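Local coordinates for EDD domain protein, DegV family (PDB 3JR7), which is of unknown biochemical function but probably binds lipids, as a member of the DegV family, at residues 23-28 against 99-104; 27-32 against 137-142; 103-108 against 133-138; 249-254 against 292-297. All blocks are in the same frame, centred on the assembly; numbering follows the deposited sequence.

Contact 1 of 4, residues 23-28 against 99-104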
# COMPACT_ATOMS: atom_id res chain seq x y z
N LYS A 23 -7.15 -16.11 -7.66
CA LYS A 23 -5.85 -15.49 -7.55
C LYS A 23 -6.03 -14.04 -7.08
O LYS A 23 -7.00 -13.38 -7.48
CB LYS A 23 -5.11 -15.57 -8.88
CG LYS A 23 -3.67 -15.19 -8.81
CD LYS A 23 -2.89 -15.57 -10.09
CE LYS A 23 -3.24 -14.72 -11.33
NZ LYS A 23 -2.34 -14.97 -12.62
N VAL A 24 -5.11 -13.56 -6.24
CA VAL A 24 -5.05 -12.16 -5.79
C VAL A 24 -3.85 -11.46 -6.38
O VAL A 24 -2.69 -11.79 -6.05
CB VAL A 24 -4.98 -12.00 -4.26
CG1 VAL A 24 -5.15 -10.50 -3.87
CG2 VAL A 24 -6.05 -12.88 -3.56
N ILE A 25 -4.13 -10.55 -7.30
CA ILE A 25 -3.11 -9.77 -7.97
C ILE A 25 -3.00 -8.41 -7.24
O ILE A 25 -3.99 -7.76 -7.02
CB ILE A 25 -3.50 -9.49 -9.42
CG1 ILE A 25 -3.71 -10.83 -10.19
CG2 ILE A 25 -2.46 -8.59 -10.11
CD1 ILE A 25 -4.44 -10.65 -11.47
N VAL A 26 -1.80 -8.01 -6.90
CA VAL A 26 -1.55 -6.79 -6.17
C VAL A 26 -0.48 -6.02 -6.91
O VAL A 26 0.52 -6.61 -7.33
CB VAL A 26 -1.06 -7.12 -4.75
CG1 VAL A 26 -0.91 -5.83 -3.91
CG2 VAL A 26 -2.03 -8.11 -4.09
N ASP A 27 -0.66 -4.71 -7.12
CA ASP A 27 0.42 -3.96 -7.73
C ASP A 27 1.60 -3.91 -6.76
O ASP A 27 1.45 -4.20 -5.57
CB ASP A 27 0.01 -2.58 -8.28
CG ASP A 27 -0.34 -1.56 -7.19
OD1 ASP A 27 0.24 -1.57 -6.07
OD2 ASP A 27 -1.15 -0.67 -7.52
N SER A 28 2.79 -3.60 -7.28
CA SER A 28 4.03 -3.91 -6.53
C SER A 28 4.19 -2.99 -5.30
O SER A 28 4.96 -3.25 -4.42
CB SER A 28 5.23 -3.80 -7.45
OG SER A 28 5.39 -2.49 -7.90
N ILE A 99 -10.68 -13.78 -10.03
CA ILE A 99 -9.55 -12.86 -10.01
C ILE A 99 -9.87 -11.60 -9.20
O ILE A 99 -10.85 -10.90 -9.49
CB ILE A 99 -9.13 -12.44 -11.40
CG1 ILE A 99 -8.90 -13.70 -12.27
CG2 ILE A 99 -7.87 -11.52 -11.33
CD1 ILE A 99 -7.68 -14.57 -11.84
N TYR A 100 -9.05 -11.32 -8.20
CA TYR A 100 -9.21 -10.14 -7.34
C TYR A 100 -7.98 -9.30 -7.54
O TYR A 100 -6.89 -9.81 -7.43
CB TYR A 100 -9.31 -10.56 -5.87
CG TYR A 100 -10.43 -11.51 -5.55
CD1 TYR A 100 -11.74 -11.05 -5.44
CD2 TYR A 100 -10.18 -12.86 -5.34
CE1 TYR A 100 -12.78 -11.92 -5.18
CE2 TYR A 100 -11.22 -13.75 -5.03
CZ TYR A 100 -12.52 -13.26 -4.96
OH TYR A 100 -13.55 -14.09 -4.66
N VAL A 101 -8.14 -8.02 -7.83
CA VAL A 101 -7.00 -7.14 -8.10
C VAL A 101 -7.00 -6.04 -7.04
O VAL A 101 -8.05 -5.44 -6.75
CB VAL A 101 -7.08 -6.55 -9.52
CG1 VAL A 101 -5.73 -5.86 -9.94
CG2 VAL A 101 -7.47 -7.62 -10.54
N VAL A 102 -5.85 -5.77 -6.44
CA VAL A 102 -5.73 -4.74 -5.41
C VAL A 102 -4.70 -3.72 -5.84
O VAL A 102 -3.58 -4.11 -6.16
CB VAL A 102 -5.29 -5.32 -4.07
CG1 VAL A 102 -5.21 -4.16 -2.99
CG2 VAL A 102 -6.27 -6.43 -3.65
N THR A 103 -5.09 -2.46 -5.92
CA THR A 103 -4.24 -1.40 -6.43
C THR A 103 -4.10 -0.26 -5.47
O THR A 103 -4.91 -0.07 -4.56
CB THR A 103 -4.76 -0.79 -7.78
OG1 THR A 103 -5.91 0.03 -7.56
CG2 THR A 103 -5.06 -1.89 -8.82
N LEU A 104 -3.03 0.49 -5.68
CA LEU A 104 -2.89 1.85 -5.17
C LEU A 104 -4.17 2.67 -5.33
O LEU A 104 -4.91 2.50 -6.30
CB LEU A 104 -1.78 2.57 -5.95
CG LEU A 104 -0.33 2.35 -5.55
CD1 LEU A 104 0.58 2.57 -6.79
CD2 LEU A 104 0.04 3.24 -4.39

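Contact 2 of 4, residues 27-32 against 137-142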
# COMPACT_ATOMS: atom_id res chain seq x y z
N ASP A 27 -0.66 -4.71 -7.12
CA ASP A 27 0.42 -3.96 -7.73
C ASP A 27 1.60 -3.91 -6.76
O ASP A 27 1.45 -4.20 -5.57
CB ASP A 27 0.01 -2.58 -8.28
CG ASP A 27 -0.34 -1.56 -7.19
OD1 ASP A 27 0.24 -1.57 -6.07
OD2 ASP A 27 -1.15 -0.67 -7.52
N SER A 28 2.79 -3.60 -7.28
CA SER A 28 4.03 -3.91 -6.53
C SER A 28 4.19 -2.99 -5.30
O SER A 28 4.96 -3.25 -4.42
CB SER A 28 5.23 -3.80 -7.45
OG SER A 28 5.39 -2.49 -7.90
N CYS A 29 3.41 -1.93 -5.24
CA CYS A 29 3.44 -1.06 -4.05
C CYS A 29 3.05 -1.84 -2.80
O CYS A 29 3.64 -1.65 -1.73
CB CYS A 29 2.56 0.18 -4.24
SG CYS A 29 2.76 1.34 -2.89
N GLY A 30 2.11 -2.76 -2.96
CA GLY A 30 1.62 -3.52 -1.84
C GLY A 30 2.59 -4.60 -1.44
O GLY A 30 2.79 -5.54 -2.22
N GLU A 31 3.14 -4.51 -0.22
CA GLU A 31 4.17 -5.46 0.22
C GLU A 31 3.58 -6.85 0.45
O GLU A 31 2.45 -6.94 0.84
CB GLU A 31 4.85 -4.99 1.52
CG GLU A 31 5.71 -3.75 1.44
CD GLU A 31 4.95 -2.46 1.29
OE1 GLU A 31 3.72 -2.41 1.62
OE2 GLU A 31 5.59 -1.47 0.87
N PHE A 32 4.34 -7.92 0.21
CA PHE A 32 3.95 -9.28 0.66
C PHE A 32 4.77 -9.70 1.85
O PHE A 32 5.98 -9.50 1.85
CB PHE A 32 4.18 -10.36 -0.41
CG PHE A 32 3.25 -10.28 -1.61
CD1 PHE A 32 2.15 -9.41 -1.63
CD2 PHE A 32 3.49 -11.07 -2.72
CE1 PHE A 32 1.34 -9.34 -2.76
CE2 PHE A 32 2.69 -11.03 -3.80
CZ PHE A 32 1.59 -10.14 -3.84
N ARG A 137 -7.81 2.87 -2.04
CA ARG A 137 -7.81 4.20 -1.43
C ARG A 137 -6.65 4.39 -0.44
O ARG A 137 -6.76 5.11 0.56
CB ARG A 137 -9.18 4.48 -0.80
CG ARG A 137 -10.33 4.55 -1.91
CD ARG A 137 -11.72 4.14 -1.39
NE ARG A 137 -12.67 4.06 -2.51
CZ ARG A 137 -12.99 2.96 -3.24
NH1 ARG A 137 -12.52 1.71 -2.99
NH2 ARG A 137 -13.87 3.10 -4.26
N SER A 138 -5.53 3.71 -0.73
CA SER A 138 -4.42 3.59 0.16
C SER A 138 -3.16 3.27 -0.65
O SER A 138 -3.11 3.55 -1.85
CB SER A 138 -4.73 2.53 1.26
OG SER A 138 -3.68 2.40 2.27
N ALA A 139 -2.15 2.69 0.01
CA ALA A 139 -0.87 2.36 -0.59
C ALA A 139 -0.22 1.35 0.34
O ALA A 139 -0.66 1.16 1.48
CB ALA A 139 0.02 3.61 -0.67
N SER A 140 0.83 0.72 -0.14
CA SER A 140 1.76 -0.04 0.70
C SER A 140 0.97 -1.11 1.44
O SER A 140 0.19 -1.84 0.82
CB SER A 140 2.53 0.93 1.64
OG SER A 140 3.37 0.25 2.60
N VAL A 141 1.10 -1.16 2.75
CA VAL A 141 0.46 -2.19 3.57
C VAL A 141 -1.07 -2.08 3.65
O VAL A 141 -1.75 -3.05 4.03
CB VAL A 141 1.07 -2.32 5.02
CG1 VAL A 141 2.44 -3.05 4.97
CG2 VAL A 141 1.14 -0.97 5.72
N GLY A 142 -1.62 -0.94 3.25
CA GLY A 142 -3.08 -0.86 3.02
C GLY A 142 -3.50 -1.92 1.97
O GLY A 142 -4.47 -2.64 2.14

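Contact 3 of 4, residues 103-108 against 133-138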
# COMPACT_ATOMS: atom_id res chain seq x y z
N THR A 103 -5.09 -2.46 -5.92
CA THR A 103 -4.24 -1.40 -6.43
C THR A 103 -4.10 -0.26 -5.47
O THR A 103 -4.91 -0.07 -4.56
CB THR A 103 -4.76 -0.79 -7.78
OG1 THR A 103 -5.91 0.03 -7.56
CG2 THR A 103 -5.06 -1.89 -8.82
N LEU A 104 -3.03 0.49 -5.68
CA LEU A 104 -2.89 1.85 -5.17
C LEU A 104 -4.17 2.67 -5.33
O LEU A 104 -4.91 2.50 -6.30
CB LEU A 104 -1.78 2.57 -5.95
CG LEU A 104 -0.33 2.35 -5.55
CD1 LEU A 104 0.58 2.57 -6.79
CD2 LEU A 104 0.04 3.24 -4.39
N SER A 105 -4.39 3.59 -4.41
CA SER A 105 -5.42 4.60 -4.55
C SER A 105 -5.50 5.19 -5.94
O SER A 105 -4.48 5.68 -6.53
CB SER A 105 -5.17 5.76 -3.58
OG SER A 105 -6.13 6.80 -3.84
N ALA A 106 -6.72 5.21 -6.46
CA ALA A 106 -6.97 5.80 -7.78
C ALA A 106 -6.62 7.27 -7.77
O ALA A 106 -6.37 7.85 -8.81
CB ALA A 106 -8.41 5.58 -8.24
N GLU A 107 -6.59 7.92 -6.62
CA GLU A 107 -6.24 9.34 -6.61
C GLU A 107 -4.74 9.60 -6.56
O GLU A 107 -4.33 10.77 -6.62
CB GLU A 107 -6.83 9.99 -5.39
CG GLU A 107 -8.27 9.88 -5.29
CD GLU A 107 -8.94 10.78 -6.25
OE1 GLU A 107 -8.55 11.97 -6.35
OE2 GLU A 107 -9.84 10.27 -6.92
N LEU A 108 -3.94 8.55 -6.40
CA LEU A 108 -2.48 8.72 -6.35
C LEU A 108 -1.73 8.12 -7.54
O LEU A 108 -0.55 8.34 -7.70
CB LEU A 108 -1.96 8.10 -5.05
CG LEU A 108 -2.55 8.64 -3.74
CD1 LEU A 108 -2.11 7.79 -2.53
CD2 LEU A 108 -2.20 10.12 -3.55
N VAL A 133 -11.61 -5.39 -9.57
CA VAL A 133 -10.51 -4.51 -9.22
C VAL A 133 -10.90 -3.67 -7.95
O VAL A 133 -11.89 -2.91 -7.99
CB VAL A 133 -10.14 -3.57 -10.37
CG1 VAL A 133 -8.97 -2.69 -9.96
CG2 VAL A 133 -9.78 -4.37 -11.63
N PHE A 134 -10.15 -3.82 -6.85
CA PHE A 134 -10.37 -3.05 -5.62
C PHE A 134 -9.43 -1.82 -5.65
O PHE A 134 -8.22 -1.93 -5.75
CB PHE A 134 -10.07 -3.87 -4.37
CG PHE A 134 -10.93 -5.07 -4.17
CD1 PHE A 134 -12.21 -4.95 -3.65
CD2 PHE A 134 -10.44 -6.33 -4.45
CE1 PHE A 134 -13.02 -6.08 -3.48
CE2 PHE A 134 -11.21 -7.45 -4.28
CZ PHE A 134 -12.51 -7.34 -3.79
N ASN A 135 -10.01 -0.63 -5.66
CA ASN A 135 -9.26 0.59 -5.45
C ASN A 135 -9.01 0.61 -3.94
O ASN A 135 -9.94 0.82 -3.19
CB ASN A 135 -10.14 1.78 -5.86
CG ASN A 135 -9.59 3.11 -5.43
OD1 ASN A 135 -8.46 3.22 -4.95
ND2 ASN A 135 -10.40 4.17 -5.61
N SER A 136 -7.78 0.45 -3.50
CA SER A 136 -7.49 0.42 -2.06
C SER A 136 -7.78 1.72 -1.35
O SER A 136 -7.96 1.67 -0.21
CB SER A 136 -6.03 0.08 -1.77
OG SER A 136 -5.15 1.10 -2.18
N ARG A 137 -7.81 2.87 -2.04
CA ARG A 137 -7.81 4.20 -1.43
C ARG A 137 -6.65 4.39 -0.44
O ARG A 137 -6.76 5.11 0.56
CB ARG A 137 -9.18 4.48 -0.80
CG ARG A 137 -10.33 4.55 -1.91
CD ARG A 137 -11.72 4.14 -1.39
NE ARG A 137 -12.67 4.06 -2.51
CZ ARG A 137 -12.99 2.96 -3.24
NH1 ARG A 137 -12.52 1.71 -2.99
NH2 ARG A 137 -13.87 3.10 -4.26
N SER A 138 -5.53 3.71 -0.73
CA SER A 138 -4.42 3.59 0.16
C SER A 138 -3.16 3.27 -0.65
O SER A 138 -3.11 3.55 -1.85
CB SER A 138 -4.73 2.53 1.26
OG SER A 138 -3.68 2.40 2.27
O HOH W 1 -9.34 6.76 -4.91

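Contact 4 of 4, residues 249-254 against 292-297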
# COMPACT_ATOMS: atom_id res chain seq x y z
N LEU A 249 -3.27 -5.11 12.32
CA LEU A 249 -2.58 -3.86 12.14
C LEU A 249 -1.28 -4.12 11.39
O LEU A 249 -0.56 -5.06 11.68
CB LEU A 249 -2.34 -3.18 13.49
CG LEU A 249 -1.69 -1.81 13.35
CD1 LEU A 249 -2.39 -0.75 14.25
CD2 LEU A 249 -0.21 -1.96 13.64
N ALA A 250 -0.98 -3.28 10.42
CA ALA A 250 0.21 -3.43 9.62
C ALA A 250 1.05 -2.20 9.70
O ALA A 250 0.55 -1.06 9.71
CB ALA A 250 -0.14 -3.76 8.13
N ILE A 251 2.36 -2.43 9.74
CA ILE A 251 3.35 -1.36 9.75
C ILE A 251 4.42 -1.61 8.68
O ILE A 251 5.03 -2.66 8.65
CB ILE A 251 4.04 -1.23 11.12
CG1 ILE A 251 3.03 -0.93 12.21
CG2 ILE A 251 5.10 -0.12 11.10
CD1 ILE A 251 3.52 -1.30 13.59
N ALA A 252 4.63 -0.66 7.78
CA ALA A 252 5.74 -0.74 6.87
C ALA A 252 6.73 0.33 7.23
O ALA A 252 6.34 1.45 7.62
CB ALA A 252 5.27 -0.57 5.42
N HIS A 253 8.01 0.01 7.11
CA HIS A 253 9.09 0.94 7.42
C HIS A 253 10.12 0.90 6.32
O HIS A 253 10.29 -0.14 5.66
CB HIS A 253 9.74 0.60 8.77
CG HIS A 253 10.63 -0.59 8.71
ND1 HIS A 253 10.18 -1.88 8.86
CD2 HIS A 253 11.96 -0.69 8.45
CE1 HIS A 253 11.19 -2.72 8.73
NE2 HIS A 253 12.28 -2.03 8.47
N CYS A 254 10.74 2.05 6.08
CA CYS A 254 11.81 2.14 5.11
C CYS A 254 13.15 2.31 5.84
O CYS A 254 13.50 3.42 6.21
CB CYS A 254 11.59 3.34 4.19
SG CYS A 254 12.83 3.43 2.88
N GLY A 292 13.79 6.18 6.33
CA GLY A 292 13.26 6.60 7.62
C GLY A 292 11.74 6.74 7.75
O GLY A 292 11.25 7.08 8.82
N GLY A 293 10.99 6.46 6.69
CA GLY A 293 9.54 6.56 6.76
C GLY A 293 8.82 5.40 7.42
O GLY A 293 9.29 4.23 7.40
N ILE A 294 7.65 5.71 7.98
CA ILE A 294 6.82 4.76 8.69
C ILE A 294 5.39 4.95 8.18
O ILE A 294 4.88 6.07 8.11
CB ILE A 294 6.83 5.01 10.19
CG1 ILE A 294 8.20 4.69 10.77
CG2 ILE A 294 5.79 4.13 10.89
CD1 ILE A 294 8.49 3.14 10.82
N ILE A 295 4.75 3.84 7.82
CA ILE A 295 3.38 3.81 7.39
C ILE A 295 2.62 2.86 8.30
O ILE A 295 3.07 1.73 8.54
CB ILE A 295 3.30 3.30 5.93
CG1 ILE A 295 4.09 4.24 4.99
CG2 ILE A 295 1.81 3.14 5.47
CD1 ILE A 295 4.55 3.55 3.74
N VAL A 296 1.46 3.28 8.78
CA VAL A 296 0.60 2.42 9.58
C VAL A 296 -0.81 2.33 9.02
O VAL A 296 -1.40 3.35 8.64
CB VAL A 296 0.48 2.96 11.02
CG1 VAL A 296 -0.44 2.08 11.85
CG2 VAL A 296 1.92 3.14 11.69
N VAL A 297 -1.34 1.11 8.98
CA VAL A 297 -2.71 0.86 8.55
C VAL A 297 -3.41 -0.10 9.49
O VAL A 297 -2.84 -1.11 9.88
CB VAL A 297 -2.75 0.25 7.12
CG1 VAL A 297 -4.19 -0.02 6.69
CG2 VAL A 297 -2.10 1.21 6.12

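Contact 1 of 4, residues 23-28 against 99-104
Asp-27 and Leu-104 meet beyond the last paired residues of two neighbouring parallel strands. The carboxylate oxygen OD2 of Asp-27 accepts the backbone N-H of Leu-104 at 2.9 Å (OD2 to N), in a nearly straight bond that arrives on the syn side, 31° out of the carboxylate plane. CG of Asp-27 stands between its own backbone N and carbonyl carbon (chi1 69°), which sets CG on the side of the other strand. There the side chain crosses that of Leu-104 at about a right angle, with OD2 3.7 Å from CB of Leu-104. Behind this polar end runs the ladder: Tyr-100 N to Lys-23 O, Ile-25 N to Tyr-100 O, Val-102 N to Ile-25 O at 2.8 Å, and Asp-27 N to Val-102 O. On one face CD1 of Ile-25 presses on CG2 of Ile-99 at 3.5 Å. On the other the fit is looser, CG1 of Val-24 lying 4.2 Å from CG2 of Val-102.

Further out, helix 85-92 packs on Ile-25 and Val-101, while helix 141-155 covers Val-24 and Tyr-100. Lys-23 NZ leads away to Ser-91 O and Glu-43, Tyr-100 OH bonds to Glu-154, and Ser-111 OG gives OD2 of Asp-27 a second partner. An alanine at Asp-27 would probably leave the Leu-104 N-H without its acceptor and the turn after strand 98-103 freer to shift. A buried carboxylate held by a backbone N-H and a hydroxyl thus continues the ladder beyond its last backbone rung, although OD1 lies near the like charge of Glu-143, which may raise the pKa of one of the two.

Contact 2 of 4, residues 27-32 against 137-142
Gly-30 and Ser-140 bring the two backbones together, their CA atoms 4.3 Å apart. Residues Asp-27 to Gly-30 form a type I beta turn, and Ser-140 occupies the N-cap position of helix 141-155 without making a capping bond through its side chain. Two CA-H...O contacts join the segments: CA of Ser-140 lies 3.5 Å from the carbonyl O of Cys-29, and CA of Gly-30 faces the carbonyl O of Ser-140.

Glu-31 carries the main polar link. Its chain bends at chi2 (73°), which turns CD back, and OE1 accepts from OG of Ser-140 at 2.9 Å, on the syn side and 30° out of the carboxylate plane. Cys-29 adds a weak bond, SG taking the N-H of Ser-140 at 3.4 Å, while the same sulphur packs 4.2 Å from CB of Ala-139, a residue of the pocket that holds the bound polyether.

Beyond the segments, OE2 of Glu-31 is bonded by Ser-282 N and Ser-285 OG. The buried carboxylate is therefore gripped at both oxygens, and the adjoining helix N terminus would probably help to stabilise its negative charge.

Contact 3 of 4, residues 103-108 against 133-138
Thr-103 and Asn-135 are paired by a parallel beta bridge, with CA atoms 5.5 Å apart, after which the chains draw closer until Ser-105 and Arg-137 lie 4.0 Å apart at CA. The carbonyl O of Thr-103 is held twice by one residue: OG of Ser-136 reaches it at 2.7 Å, in the carbonyl plane and on a lone pair, while Ser-136 N approaches at 3.1 Å. OG is set for this by lying between the backbone N and carbonyl carbon of Ser-136 (chi1 68°).

Asn-135, next to Ser-136 in the same segment, works as an acceptor instead. Its OD1 receives the N-H of Ala-106 at 3.0 Å and also that of Arg-137, an Asx turn; the two donors come from opposite faces of the amide plane and well above it. ND2 sits 3.6 Å from CB of Ala-106, hands a hydrogen bond to a water at 2.9 Å, and lies over the centre of the Arg-137 guanidinium at 3.7 Å. An alanine here would probably leave the N-H groups of Ala-106 and Arg-137 without their shared acceptor and undo the Asx turn. Ser-105 N bonds to Ser-138 O, and Ser-105 OG accepts from Glu-107 N, an ST turn, besides bonding to Gly-215 O.

Helix 111-126 links the two strands in a beta-alpha-beta crossover and lays Tyr-112 against Thr-103, Val-133 and Asn-135. Helix 141-155 meets Leu-104 and Ser-136 through Glu-143, helix 160-173 packs on Phe-134, and Leu-108, Arg-137 and Ser-138 belong to the polyether pocket.

Contact 4 of 4, residues 249-254 against 292-297
His-253 and Ile-294 make the tightest side-chain meeting between these antiparallel strands: CD1 of Ile-294 comes within 3.5 Å of CB of His-253, brought there by a bend at chi2 (-72°), while the imidazole leads away toward strand 275-280. On the same face the fit eases, with CG1 of Ile-251 lying 4.3 Å from CG2 of Val-296 and CD1 of Leu-249 obliquely across CG1 of Val-296 at 4.2 Å.

The opposite face is looser between the strands. There Ala-252 has only CB to offer, 4.4 Å from CB of Ile-295, and Ala-250 is just as short beside Val-297. That face is nevertheless buried, because Val-141 of helix 141-155 rests on both alanines. Backbone bonds are regular throughout, Ala-250 N to Val-297 O at 2.9 Å being almost straight (177°), and the pairing runs on past the strands, where Gly-292 N meets Cys-254 O at 2.8 Å. Gly-292 has a positive phi (89°), at which a side chain would be jammed against the preceding carbonyl.

Helix 257-270 covers the Ile-251 and Val-296 face. The pair forms the inner part of a six-stranded mixed sheet flanked by helices, and Ile-295 from its alanine-lined face helps to form the polyether pocket.

Overall arrangement
From the N terminus, strand 22-27 is paired by contact 1 with strand 98-103, closing a loop of 70 residues. Contact 2 starts from the same stretch but runs on to 137-142, a longer loop with a shared beginning. Contact 3 begins where contact 1 ends and finishes where contact 2 ends, closing the short strand-helix-strand loop that lies within the span of contact 2. These three meet round Leu-104, whose CD2 packs on Cys-29 and Ala-139, and together they bind the parallel strands of the first sheet to the start of helix 141-155. Contact 4 follows in series in the second sheet, about 20 Å from contact 1 between centres. Contact 2 lies between the two sheets, touching contact 4 through Ser-140 and Val-141.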